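Local coordinates for protein 3,4-dihydroxy-2-butanone 4-phosphate synthase (Acinetobacter baumannii, PDB 6MNZ) that probably converts D-ribulose 5-phosphate to formate and 3,4-dihydroxy-2-butanone 4-phosphate in riboflavin biosynthesis, joining to that synthase domain a second domain of the GTP cyclohydrolase II family, at residues E43-M48 / E103-I108; A110-H115 / G155-S160; H235-K240 / A331-D336; V250-F255 / Q325-G330; R259-L264 / Q299-A304. All coordinates share one frame; numbering follows the deposited sequence.

Interaction 1. Residues E43-M48 / E103-I108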
# COMPACT_ATOMS: atom_id res chain seq x y z
N GLU A 43 -16.49 -35.44 15.51
CA GLU A 43 -15.27 -36.06 16.01
C GLU A 43 -14.02 -35.48 15.38
O GLU A 43 -12.94 -35.57 15.98
CB GLU A 43 -15.31 -37.57 15.78
CG GLU A 43 -15.55 -38.40 17.04
CD GLU A 43 -14.58 -38.08 18.16
OE1 GLU A 43 -15.03 -37.56 19.20
OE2 GLU A 43 -13.35 -38.21 17.95
N ASP A 44 -14.15 -34.80 14.24
CA ASP A 44 -12.99 -34.13 13.65
C ASP A 44 -12.63 -32.87 14.42
O ASP A 44 -11.46 -32.66 14.76
CB ASP A 44 -13.27 -33.81 12.18
CG ASP A 44 -13.34 -35.05 11.32
OD1 ASP A 44 -12.30 -35.73 11.17
OD2 ASP A 44 -14.41 -35.31 10.73
N ILE A 45 -13.62 -32.06 14.78
CA ILE A 45 -13.36 -30.90 15.62
C ILE A 45 -12.80 -31.33 16.97
O ILE A 45 -11.89 -30.69 17.51
CB ILE A 45 -14.64 -30.06 15.79
CG1 ILE A 45 -15.24 -29.70 14.42
CG2 ILE A 45 -14.35 -28.80 16.58
CD1 ILE A 45 -14.28 -28.98 13.49
N ASN A 46 -13.31 -32.43 17.52
CA ASN A 46 -12.86 -32.87 18.83
C ASN A 46 -11.41 -33.33 18.80
O ASN A 46 -10.65 -33.07 19.74
CB ASN A 46 -13.76 -34.00 19.35
CG ASN A 46 -13.38 -34.45 20.75
OD1 ASN A 46 -13.10 -35.62 20.98
ND2 ASN A 46 -13.36 -33.51 21.69
N PHE A 47 -11.01 -34.05 17.75
CA PHE A 47 -9.60 -34.39 17.58
C PHE A 47 -8.74 -33.14 17.50
O PHE A 47 -7.64 -33.10 18.07
CB PHE A 47 -9.41 -35.25 16.33
CG PHE A 47 -7.99 -35.66 16.09
CD1 PHE A 47 -7.17 -34.91 15.26
CD2 PHE A 47 -7.46 -36.78 16.70
CE1 PHE A 47 -5.84 -35.23 15.11
CE2 PHE A 47 -6.13 -37.09 16.57
CZ PHE A 47 -5.32 -36.34 15.74
N MET A 48 -9.27 -32.08 16.89
CA MET A 48 -8.48 -30.86 16.72
C MET A 48 -8.24 -30.18 18.06
O MET A 48 -7.09 -29.91 18.44
CB MET A 48 -9.19 -29.91 15.75
CG MET A 48 -9.04 -30.31 14.29
SD MET A 48 -9.61 -29.03 13.17
CE MET A 48 -8.64 -29.40 11.71
N GLU A 103 -21.49 -28.83 17.76
CA GLU A 103 -22.11 -27.56 17.40
C GLU A 103 -21.18 -26.72 16.53
O GLU A 103 -21.60 -26.19 15.50
CB GLU A 103 -22.50 -26.79 18.66
CG GLU A 103 -23.72 -27.35 19.37
CD GLU A 103 -24.30 -26.39 20.40
OE1 GLU A 103 -25.02 -26.87 21.31
OE2 GLU A 103 -24.20 -25.16 20.21
N ARG A 104 -19.88 -26.70 16.86
CA ARG A 104 -18.91 -26.07 15.98
C ARG A 104 -18.91 -26.70 14.60
O ARG A 104 -19.03 -26.01 13.58
CB ARG A 104 -17.51 -26.15 16.60
CG ARG A 104 -17.19 -25.02 17.56
CD ARG A 104 -15.74 -25.07 18.00
NE ARG A 104 -15.61 -25.36 19.42
CZ ARG A 104 -14.45 -25.58 20.03
NH1 ARG A 104 -13.32 -25.49 19.35
NH2 ARG A 104 -14.42 -25.86 21.32
N ALA A 105 -18.77 -28.03 14.54
CA ALA A 105 -18.93 -28.74 13.28
C ALA A 105 -20.21 -28.33 12.57
O ALA A 105 -20.19 -27.91 11.41
CB ALA A 105 -18.91 -30.25 13.53
N HIS A 106 -21.32 -28.29 13.31
CA HIS A 106 -22.59 -27.90 12.72
C HIS A 106 -22.53 -26.47 12.19
O HIS A 106 -23.04 -26.18 11.10
CB HIS A 106 -23.71 -28.03 13.76
CG HIS A 106 -25.04 -27.54 13.28
ND1 HIS A 106 -25.37 -27.45 11.95
CD2 HIS A 106 -26.13 -27.11 13.97
CE1 HIS A 106 -26.56 -26.87 11.83
NE2 HIS A 106 -27.05 -26.68 13.04
N THR A 107 -21.85 -25.57 12.91
CA THR A 107 -21.70 -24.20 12.43
C THR A 107 -20.97 -24.17 11.09
O THR A 107 -21.33 -23.41 10.19
CB THR A 107 -20.97 -23.36 13.47
OG1 THR A 107 -21.80 -23.19 14.62
CG2 THR A 107 -20.61 -21.99 12.90
N ILE A 108 -19.88 -24.93 10.98
CA ILE A 108 -19.11 -24.95 9.74
C ILE A 108 -20.00 -25.39 8.58
O ILE A 108 -20.00 -24.77 7.51
CB ILE A 108 -17.88 -25.87 9.88
CG1 ILE A 108 -16.88 -25.25 10.87
CG2 ILE A 108 -17.22 -26.10 8.53
CD1 ILE A 108 -16.00 -26.27 11.55
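Ile45 on helix 42-52 meets three residues of helix 101-112, and each of its outer carbons finds its own partner. CG1 rests on the methyl of Ala105, with CG1 to Ala105 CB at 3.8 Å. CD1 reaches on to the delta methyl of Ile108 and meets it tip to tip, Ile45 CD1 to Ile108 CD1 being 3.8 Å. The branch methyl CG2 lies more loosely, 4.1 Å from CB of Arg104; the guanidinium stands further off and oblique to that methyl. That spread follows from the torsion of Ile45: CG1 stands anti to the carbonyl carbon (chi1 -54°), which leaves CG2 anti to the backbone N and separates the two branches over neighbouring residues. Small Ala105 lets the backbones come close, Ile45 CA to Ala105 CA being 6.4 Å. Polar bonds fix the surroundings: Arg104 NH2 binds the carbonyl O of Ile99, and the carboxylate of Glu103 holds Thr96 OG1 and Gly98 N. The helix axes approach to 9.0 Å with their directions 118° apart. Beneath this apolar contact runs the sheet of the synthase domain: Ile45 and Ile108 both touch Val161 of strand 160-164, Arg104 and Ile108 reach Ile127 of strand 127-131, and Met48 packs on strands 31-36 and 160-164, so both helices share one face of that sheet.

Interaction 2. Residues A110-H115 / G155-S160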
# COMPACT_ATOMS: atom_id res chain seq x y z
N ALA A 110 -23.11 -25.06 8.03
CA ALA A 110 -23.99 -23.99 7.58
C ALA A 110 -23.25 -23.01 6.69
O ALA A 110 -23.77 -22.57 5.66
CB ALA A 110 -24.61 -23.27 8.78
N ALA A 111 -21.99 -22.71 7.03
CA ALA A 111 -21.23 -21.74 6.25
C ALA A 111 -20.90 -22.28 4.87
O ALA A 111 -21.05 -21.57 3.86
CB ALA A 111 -19.95 -21.36 7.00
N VAL A 112 -20.56 -23.57 4.78
CA VAL A 112 -20.04 -24.15 3.54
C VAL A 112 -21.08 -24.98 2.81
O VAL A 112 -20.74 -25.66 1.83
CB VAL A 112 -18.78 -25.00 3.81
CG1 VAL A 112 -17.74 -24.19 4.57
CG2 VAL A 112 -19.15 -26.27 4.57
N ALA A 113 -22.31 -25.03 3.30
CA ALA A 113 -23.42 -25.54 2.50
C ALA A 113 -23.46 -24.85 1.15
O ALA A 113 -23.08 -23.69 1.01
CB ALA A 113 -24.74 -25.32 3.24
N ALA A 114 -23.84 -25.61 0.12
CA ALA A 114 -23.66 -25.16 -1.25
C ALA A 114 -24.32 -23.81 -1.48
O ALA A 114 -23.66 -22.85 -1.90
CB ALA A 114 -24.23 -26.20 -2.22
N HIS A 115 -25.61 -23.70 -1.16
CA HIS A 115 -26.39 -22.50 -1.44
C HIS A 115 -26.68 -21.71 -0.16
O HIS A 115 -27.78 -21.17 0.03
CB HIS A 115 -27.70 -22.87 -2.14
CG HIS A 115 -27.50 -23.62 -3.42
ND1 HIS A 115 -27.04 -23.03 -4.58
CD2 HIS A 115 -27.65 -24.94 -3.71
CE1 HIS A 115 -26.91 -23.94 -5.52
NE2 HIS A 115 -27.26 -25.11 -5.02
N GLY A 155 -11.53 -31.11 -5.59
CA GLY A 155 -12.79 -30.87 -6.27
C GLY A 155 -13.94 -30.51 -5.35
O GLY A 155 -15.09 -30.50 -5.79
N LEU A 156 -13.64 -30.12 -4.12
CA LEU A 156 -14.66 -29.76 -3.15
C LEU A 156 -14.76 -28.24 -3.03
O LEU A 156 -14.09 -27.49 -3.74
CB LEU A 156 -14.34 -30.38 -1.79
CG LEU A 156 -14.35 -31.91 -1.78
CD1 LEU A 156 -13.78 -32.46 -0.48
CD2 LEU A 156 -15.76 -32.44 -2.00
N GLU A 157 -15.76 -27.80 -2.27
CA GLU A 157 -15.87 -26.39 -1.93
C GLU A 157 -14.53 -25.88 -1.41
O GLU A 157 -13.91 -26.54 -0.56
CB GLU A 157 -16.95 -26.19 -0.86
CG GLU A 157 -17.88 -25.02 -1.12
CD GLU A 157 -17.23 -23.68 -0.84
OE1 GLU A 157 -16.75 -23.49 0.29
OE2 GLU A 157 -17.38 -22.77 -1.68
N PRO A 158 -14.05 -24.72 -1.88
CA PRO A 158 -12.72 -24.27 -1.45
C PRO A 158 -12.71 -23.87 0.02
O PRO A 158 -12.46 -22.71 0.36
CB PRO A 158 -12.43 -23.06 -2.36
CG PRO A 158 -13.38 -23.18 -3.50
CD PRO A 158 -14.59 -23.87 -2.96
N ALA A 159 -13.04 -24.83 0.89
CA ALA A 159 -13.25 -24.56 2.31
C ALA A 159 -12.60 -25.67 3.12
O ALA A 159 -12.87 -26.85 2.88
CB ALA A 159 -14.74 -24.46 2.64
N SER A 160 -11.82 -25.29 4.12
CA SER A 160 -11.14 -26.24 4.99
C SER A 160 -11.24 -25.76 6.43
O SER A 160 -11.40 -24.57 6.70
CB SER A 160 -9.68 -26.42 4.60
OG SER A 160 -8.91 -25.31 5.04
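Val112, the last residue of helix 101-112, presses a methyl against Ala159, just ahead of strand 160-164. This apolar pair is the close part of the contact, with Val112 CG1 to Ala159 CB at 3.6 Å. The methyl that reaches across, CG1, lies beside the backbone N (chi1 -54°). Ala37 touches both side chains, and Leu58 of strand 57-60 lies against the valine, which completes a small buried apolar cluster.

Looser packing joins Glu157 to the helix end: its CG lies 4.2 Å from the carbonyl O of Val112, while OE1 stays 4.3 Å from Val112 CB. The glutamate, bent at chi2 (-75°), thus touches the helix end with its CG and, loosely, with OE1.

The polar links run through a third party. Arg64 forms a salt bridge from NH2 to Glu157 OE2 and a hydrogen bond from NH1 to the carbonyl O of Ala113, tying the loop to the chain just past the helix.

Gly155, with positive phi, is the C-prime residue of a Schellman motif ending helix 143-153. The arrangement is thus the C-terminal end of helix 101-112 packed against the loop that leads from helix 143-153 into strand 160-164, an inner strand of the mixed sheet in this alpha/beta domain.

Interaction 3. Residues H235-K240 / A331-D336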
# COMPACT_ATOMS: atom_id res chain seq x y z
N HIS A 235 2.93 -8.72 -14.99
CA HIS A 235 4.27 -9.20 -15.26
C HIS A 235 4.69 -8.87 -16.69
O HIS A 235 3.89 -8.95 -17.62
CB HIS A 235 4.36 -10.71 -15.04
CG HIS A 235 3.78 -11.17 -13.74
ND1 HIS A 235 4.52 -11.26 -12.58
CD2 HIS A 235 2.56 -11.67 -13.44
CE1 HIS A 235 3.74 -11.63 -11.59
NE2 HIS A 235 2.56 -11.96 -12.09
N LEU A 236 5.99 -8.62 -16.86
CA LEU A 236 6.55 -8.26 -18.16
C LEU A 236 7.60 -9.27 -18.59
O LEU A 236 8.19 -9.97 -17.77
CB LEU A 236 7.17 -6.86 -18.12
CG LEU A 236 6.21 -5.73 -17.76
CD1 LEU A 236 6.98 -4.45 -17.51
CD2 LEU A 236 5.18 -5.53 -18.85
N ALA A 237 7.87 -9.28 -19.89
CA ALA A 237 8.98 -10.06 -20.45
C ALA A 237 9.57 -9.29 -21.62
O ALA A 237 8.85 -8.98 -22.57
CB ALA A 237 8.52 -11.45 -20.88
N LEU A 238 10.78 -8.78 -21.44
CA LEU A 238 11.53 -8.13 -22.50
C LEU A 238 12.30 -9.17 -23.30
O LEU A 238 13.12 -9.91 -22.75
CB LEU A 238 12.49 -7.09 -21.93
CG LEU A 238 11.86 -5.76 -21.52
CD1 LEU A 238 11.01 -5.93 -20.27
CD2 LEU A 238 12.93 -4.70 -21.30
N VAL A 239 11.97 -9.29 -24.59
CA VAL A 239 12.55 -10.30 -25.47
C VAL A 239 13.36 -9.61 -26.55
O VAL A 239 12.96 -8.55 -27.06
CB VAL A 239 11.46 -11.20 -26.10
CG1 VAL A 239 12.10 -12.26 -26.98
CG2 VAL A 239 10.61 -11.83 -25.01
N LYS A 240 14.53 -10.17 -26.86
CA LYS A 240 15.29 -9.81 -28.05
C LYS A 240 15.59 -11.07 -28.83
O LYS A 240 16.28 -11.97 -28.33
CB LYS A 240 16.59 -9.08 -27.67
CG LYS A 240 17.50 -8.74 -28.85
CD LYS A 240 16.89 -7.66 -29.75
CE LYS A 240 17.44 -7.74 -31.17
NZ LYS A 240 17.72 -6.39 -31.74
N ALA A 331 8.62 -19.05 -15.03
CA ALA A 331 8.77 -20.24 -15.86
C ALA A 331 7.62 -20.37 -16.86
O ALA A 331 7.84 -20.72 -18.02
CB ALA A 331 8.86 -21.49 -14.99
N GLN A 332 6.40 -20.02 -16.44
CA GLN A 332 5.27 -20.05 -17.36
C GLN A 332 5.39 -18.98 -18.43
O GLN A 332 5.02 -19.21 -19.58
CB GLN A 332 3.96 -19.89 -16.59
CG GLN A 332 3.68 -21.03 -15.62
CD GLN A 332 2.40 -20.82 -14.83
OE1 GLN A 332 1.42 -20.26 -15.34
NE2 GLN A 332 2.40 -21.23 -13.57
N ILE A 333 6.02 -17.85 -18.10
CA ILE A 333 6.32 -16.84 -19.11
C ILE A 333 7.29 -17.40 -20.14
O ILE A 333 7.13 -17.19 -21.35
CB ILE A 333 6.87 -15.56 -18.45
CG1 ILE A 333 5.74 -14.84 -17.69
CG2 ILE A 333 7.50 -14.65 -19.48
CD1 ILE A 333 6.20 -13.63 -16.90
N LEU A 334 8.37 -18.02 -19.67
CA LEU A 334 9.42 -18.47 -20.58
C LEU A 334 8.95 -19.61 -21.47
O LEU A 334 9.29 -19.65 -22.65
CB LEU A 334 10.65 -18.88 -19.78
CG LEU A 334 11.32 -17.75 -19.01
CD1 LEU A 334 12.27 -18.30 -17.95
CD2 LEU A 334 12.06 -16.81 -19.95
N ARG A 335 8.09 -20.49 -20.95
CA ARG A 335 7.45 -21.48 -21.81
C ARG A 335 6.52 -20.83 -22.82
O ARG A 335 6.47 -21.23 -23.98
CB ARG A 335 6.69 -22.50 -20.97
CG ARG A 335 5.95 -23.54 -21.81
CD ARG A 335 5.55 -24.74 -20.97
NE ARG A 335 4.47 -24.41 -20.04
CZ ARG A 335 4.50 -24.65 -18.73
NH1 ARG A 335 5.54 -25.25 -18.16
NH2 ARG A 335 3.47 -24.30 -17.98
N ASP A 336 5.71 -19.87 -22.36
CA ASP A 336 4.80 -19.18 -23.28
C ASP A 336 5.57 -18.48 -24.39
O ASP A 336 5.09 -18.42 -25.53
CB ASP A 336 3.94 -18.17 -22.51
CG ASP A 336 3.06 -17.35 -23.42
OD1 ASP A 336 2.01 -17.87 -23.86
OD2 ASP A 336 3.39 -16.18 -23.68
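Ile333 of helix 320-336 packs against His235 and Ala237 of strand 235-239, a helix-on-sheet contact in the alpha/beta domain of the GTP cyclohydrolase II family. The strand and helix axes pass 9.7 Å apart with their directions at 43°. From CB of Ile333, which leaves the helix toward the strand, the side chain divides. The short branch ends at once in CG2, and this methyl meets the methyl of Ala237, Ile333 CG2 to Ala237 CB being 3.6 Å. The long branch goes through CG1, which serves as a spacer, to CD1. Its extended course (chi2 175°) carries CD1 along the strand toward the preceding inward-facing residue, where it lies 3.9 Å from CB of His235. CD1 also passes the peptide between them, at 4.3 Å from the carbonyl O of Leu236, a van der Waals approach. One isoleucine therefore spans two successive inward positions of the strand, one branch to each.

The surroundings enclose this side chain further: Ile333 touches Tyr226 of strand 220-228 and Val291 of strand 290-292, the two strands flanking 235-239 in the sheet. A turn further along the helix, Asp336 pairs with Arg208 and is hydrogen-bonded to Tyr226 OH, adding a polar tie between helix and sheet. The other face of the strand serves the dimer, for Leu238 packs on Leu261 of the second subunit. At the histidine the contact is made by the methylene and not the ring: His235 CB is the atom of that side chain nearest Ile333 CD1.

Interaction 4. Residues V250-F255 / Q325-G330. With SO4 (sulfate ion), chain D.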
# COMPACT_ATOMS: atom_id res chain seq x y z
N VAL A 250 18.65 -15.64 -20.24
CA VAL A 250 17.46 -15.41 -19.43
C VAL A 250 17.86 -14.79 -18.11
O VAL A 250 18.88 -15.17 -17.52
CB VAL A 250 16.67 -16.72 -19.21
CG1 VAL A 250 15.51 -16.48 -18.26
CG2 VAL A 250 16.19 -17.28 -20.53
N ARG A 251 17.04 -13.86 -17.62
CA ARG A 251 17.06 -13.46 -16.22
C ARG A 251 15.63 -13.27 -15.75
O ARG A 251 14.92 -12.40 -16.27
CB ARG A 251 17.87 -12.18 -16.02
CG ARG A 251 17.83 -11.66 -14.59
CD ARG A 251 19.23 -11.30 -14.09
NE ARG A 251 19.21 -10.83 -12.71
CZ ARG A 251 19.48 -11.58 -11.65
NH1 ARG A 251 19.90 -12.83 -11.79
NH2 ARG A 251 19.41 -11.05 -10.44
N VAL A 252 15.24 -14.02 -14.73
CA VAL A 252 14.08 -13.67 -13.90
C VAL A 252 14.51 -12.67 -12.84
O VAL A 252 15.49 -12.89 -12.11
CB VAL A 252 13.47 -14.92 -13.27
CG1 VAL A 252 12.47 -14.54 -12.19
CG2 VAL A 252 12.81 -15.78 -14.34
N HIS A 253 13.75 -11.58 -12.70
CA HIS A 253 14.23 -10.36 -12.06
C HIS A 253 13.19 -9.88 -11.05
O HIS A 253 12.06 -9.56 -11.43
CB HIS A 253 14.51 -9.27 -13.09
CG HIS A 253 15.50 -8.25 -12.62
ND1 HIS A 253 16.76 -8.60 -12.17
CD2 HIS A 253 15.33 -6.95 -12.29
CE1 HIS A 253 17.35 -7.54 -11.66
NE2 HIS A 253 16.53 -6.51 -11.77
N GLY A 254 13.59 -9.80 -9.79
CA GLY A 254 12.84 -9.09 -8.76
C GLY A 254 13.59 -7.87 -8.26
O GLY A 254 14.80 -7.93 -8.01
N PHE A 255 12.86 -6.77 -8.07
CA PHE A 255 13.47 -5.51 -7.68
C PHE A 255 14.22 -5.64 -6.36
O PHE A 255 13.90 -6.49 -5.52
CB PHE A 255 12.39 -4.43 -7.56
CG PHE A 255 12.93 -3.04 -7.35
CD1 PHE A 255 12.48 -2.27 -6.29
CD2 PHE A 255 13.73 -2.45 -8.31
CE1 PHE A 255 12.91 -0.96 -6.15
CE2 PHE A 255 14.19 -1.16 -8.15
CZ PHE A 255 13.80 -0.43 -7.05
N GLN A 325 6.88 -19.08 -6.00
CA GLN A 325 6.05 -18.08 -6.65
C GLN A 325 6.81 -17.39 -7.77
O GLN A 325 6.31 -17.28 -8.90
CB GLN A 325 5.57 -17.05 -5.62
CG GLN A 325 4.53 -17.59 -4.65
CD GLN A 325 4.31 -16.68 -3.46
OE1 GLN A 325 4.95 -15.63 -3.34
NE2 GLN A 325 3.34 -17.03 -2.62
N THR A 326 8.03 -16.93 -7.49
CA THR A 326 8.79 -16.17 -8.48
C THR A 326 9.04 -17.01 -9.73
O THR A 326 8.52 -16.71 -10.81
CB THR A 326 10.12 -15.70 -7.88
OG1 THR A 326 9.87 -14.72 -6.87
CG2 THR A 326 11.03 -15.10 -8.97
N ILE A 327 9.73 -18.14 -9.56
CA ILE A 327 10.21 -18.89 -10.72
C ILE A 327 9.07 -19.64 -11.40
O ILE A 327 9.12 -19.85 -12.61
CB ILE A 327 11.34 -19.84 -10.30
CG1 ILE A 327 12.35 -20.00 -11.44
CG2 ILE A 327 10.79 -21.20 -9.88
CD1 ILE A 327 13.17 -18.75 -11.73
N GLY A 328 7.96 -19.87 -10.69
CA GLY A 328 6.79 -20.42 -11.34
C GLY A 328 6.13 -19.45 -12.29
O GLY A 328 5.74 -19.82 -13.41
N VAL A 329 5.99 -18.18 -11.88
CA VAL A 329 5.54 -17.15 -12.80
C VAL A 329 6.56 -16.95 -13.91
O VAL A 329 6.23 -17.01 -15.10
CB VAL A 329 5.27 -15.84 -12.05
CG1 VAL A 329 5.00 -14.69 -13.02
CG2 VAL A 329 4.09 -16.01 -11.10
N GLY A 330 7.84 -16.85 -13.54
CA GLY A 330 8.88 -16.68 -14.54
C GLY A 330 8.99 -17.85 -15.49
O GLY A 330 9.30 -17.67 -16.67
S SO4 D . 21.51 -13.13 -8.49
O1 SO4 D . 20.11 -13.50 -8.65
O2 SO4 D . 22.26 -13.54 -9.68
O3 SO4 D . 21.62 -11.68 -8.33
O4 SO4 D . 22.06 -13.80 -7.32
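Val252 of strand 248-253 lies on helix 320-336, which packs across the mixed sheet of the alpha/beta domain. The valine and Thr326 slide past each other in opposite directions, their methyls Val252 CG1 and Thr326 CG2 meeting at 3.6 Å. Thr326 keeps its hydroxyl for the helix, where OG1 binds the carbonyl of His322, and so gives the strand its apolar side. Ile327 crosses the valine at about a right angle, bringing CD1 within 4.0 Å of Val252 CG2. That same methyl rests over the backbone of Gly330, which has no side chain to stand between strand and helix, with Val252 CG2 to Gly330 CA also 4.0 Å. The valine's torsion (chi1 168°) sends CG1 toward the threonine and CG2 toward the isoleucine and glycine.

Arg251, the residue before it in the strand, reaches a sulfate ion by a chain bent at chi2; the ion is probably from the crystallisation liquor, and Ser347 OG also holds it. The guanidinium receives sulfate O1 at its edge and in its plane. NH1 and NH2 share that oxygen, with weaker bonds to O2 and O3 respectively; the straighter grip is from Arg251 NH2 to sulfate O1, 3.1 Å at 153°.

Interaction 5. Residues R259-L264 / Q299-A304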
# COMPACT_ATOMS: atom_id res chain seq x y z
N ARG A 259 19.72 -1.59 -8.01
CA ARG A 259 19.46 -0.95 -9.29
C ARG A 259 19.94 0.49 -9.33
O ARG A 259 20.44 0.95 -10.36
CB ARG A 259 17.96 -0.97 -9.61
CG ARG A 259 17.27 -2.27 -9.27
CD ARG A 259 17.92 -3.42 -9.99
NE ARG A 259 17.13 -4.63 -9.85
CZ ARG A 259 17.07 -5.35 -8.73
NH1 ARG A 259 17.69 -4.93 -7.64
NH2 ARG A 259 16.33 -6.45 -8.69
N ASP A 260 19.56 1.28 -8.33
CA ASP A 260 19.91 2.69 -8.33
C ASP A 260 21.37 2.92 -7.95
O ASP A 260 21.99 3.87 -8.44
CB ASP A 260 18.95 3.44 -7.41
CG ASP A 260 17.51 3.33 -7.87
OD1 ASP A 260 16.83 2.38 -7.41
OD2 ASP A 260 17.19 3.92 -8.92
N LEU A 261 21.91 2.12 -7.03
CA LEU A 261 23.22 2.39 -6.46
C LEU A 261 24.32 1.53 -7.06
O LEU A 261 25.21 2.04 -7.76
CB LEU A 261 23.18 2.20 -4.94
CG LEU A 261 22.82 3.43 -4.12
CD1 LEU A 261 21.42 3.90 -4.46
CD2 LEU A 261 22.95 3.16 -2.62
N LEU A 262 24.23 0.21 -6.89
CA LEU A 262 25.04 -0.72 -7.66
C LEU A 262 24.33 -0.99 -8.99
O LEU A 262 23.40 -0.27 -9.38
CB LEU A 262 25.30 -2.00 -6.87
CG LEU A 262 26.17 -1.97 -5.61
CD1 LEU A 262 26.14 -3.36 -4.94
CD2 LEU A 262 27.62 -1.57 -5.90
N LYS A 263 24.79 -2.00 -9.74
CA LYS A 263 24.37 -2.17 -11.13
C LYS A 263 24.32 -3.67 -11.41
O LYS A 263 25.34 -4.28 -11.73
CB LYS A 263 25.32 -1.46 -12.08
CG LYS A 263 25.34 0.06 -11.95
CD LYS A 263 26.16 0.71 -13.06
CE LYS A 263 27.57 0.15 -13.13
NZ LYS A 263 28.55 1.11 -13.73
N LEU A 264 23.13 -4.25 -11.30
CA LEU A 264 22.85 -5.60 -11.79
C LEU A 264 21.85 -5.61 -12.93
O LEU A 264 22.11 -6.22 -13.97
CB LEU A 264 22.35 -6.48 -10.63
CG LEU A 264 22.80 -7.94 -10.60
CD1 LEU A 264 24.32 -8.07 -10.57
CD2 LEU A 264 22.19 -8.66 -9.40
N GLN A 299 9.65 -1.77 -2.87
CA GLN A 299 10.24 -1.15 -1.69
C GLN A 299 11.02 0.09 -2.09
O GLN A 299 11.75 0.09 -3.08
CB GLN A 299 11.15 -2.14 -0.97
CG GLN A 299 11.74 -1.59 0.33
CD GLN A 299 12.60 -2.60 1.06
OE1 GLN A 299 13.19 -3.48 0.45
NE2 GLN A 299 12.80 -2.37 2.35
N ASP A 300 10.94 1.12 -1.25
CA ASP A 300 11.70 2.33 -1.49
C ASP A 300 13.15 2.13 -1.09
O ASP A 300 13.52 1.16 -0.41
CB ASP A 300 11.08 3.50 -0.72
CG ASP A 300 11.64 4.84 -1.16
OD1 ASP A 300 11.69 5.76 -0.32
OD2 ASP A 300 12.13 4.93 -2.31
N LEU A 301 14.01 3.03 -1.58
CA LEU A 301 15.45 2.84 -1.41
C LEU A 301 15.88 3.06 0.03
O LEU A 301 16.84 2.43 0.50
CB LEU A 301 16.21 3.77 -2.35
CG LEU A 301 17.74 3.74 -2.24
CD1 LEU A 301 18.27 2.32 -2.39
CD2 LEU A 301 18.35 4.66 -3.28
N GLY A 302 15.18 3.94 0.75
CA GLY A 302 15.56 4.28 2.10
C GLY A 302 15.35 3.14 3.08
O GLY A 302 16.26 2.75 3.81
N PRO A 303 14.11 2.62 3.14
CA PRO A 303 13.75 1.72 4.24
C PRO A 303 14.74 0.57 4.42
O PRO A 303 15.01 -0.17 3.48
CB PRO A 303 12.37 1.20 3.82
CG PRO A 303 11.78 2.33 3.05
CD PRO A 303 12.93 3.04 2.36
N ALA A 304 15.44 0.58 5.56
CA ALA A 304 16.40 -0.45 5.94
C ALA A 304 17.69 -0.37 5.14
O ALA A 304 18.65 -1.08 5.47
CB ALA A 304 15.82 -1.86 5.81
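Leu261 and Leu301 make the tight part of this meeting of two loops. Their side chains run at a slant to one another, and the closest atoms are two delta methyls, Leu261 CD1 and Leu301 CD2, 3.4 Å apart. The same methyl of Leu261 also lies 4.1 Å from Leu301 CD1, so it sits against the fork of the other leucine. Leu301 sends its branch across because CG is anti to the backbone N (chi1 177°), which carries both delta carbons out from the loop toward residues 260 and 261.

The other part is looser. Asp260 adds only its methylene, with CB 4.3 Å from Leu301 CD2, and its carboxylate turns to Asn265 of the second subunit in a weak hydrogen bond. The backbones stay well apart, Asp260 CA to Leu301 CA being 8.2 Å, so side chains alone bridge the loops. Leu261 and Asp260 keep part of their surface open to solvent, whereas Leu301 is buried. A weak bond links the backbone N of Leu301 to Asp300 OD2, 2.8 Å at 143°, and that carboxylate oxygen also accepts from Trp292 NE1 of the second subunit.

Much of the enclosure comes from that subunit: Leu301 packs on its Leu236, Leu261 on its Ile214 and Asp260 on its Trp292. The loops follow strands 248-253 and 290-292 of one chain and lie against strands 206-215, 235-239 and 290-292 of the other; the first leads on to helix 266-269, and the second precedes helix 320-336, with residues 306-317 not modelled.

Overall arrangement
The contacts fall into two groups, one in each domain. Interactions 1 and 2 share helix 101-112, with centres 15 Å apart, in the synthase part; Arg104 lies about 10 Å, side chain to side chain, from Glu164, predicted to be essential for catalysis. Interactions 3 and 4 share helix 320-336 and one sheet, with centres 9 Å apart, and meet where His235 ND1 lies 3.5 Å from Val329 CG1. Interaction 5 is nested in the loop closed by interaction 4 and joined to it by a probable hydrogen bond between His253 NE2 and Arg259 NE, 2.8 Å. The centres of interactions 1 and 5 are about 50 Å apart. Interactions 3 and 5 both touch the second subunit.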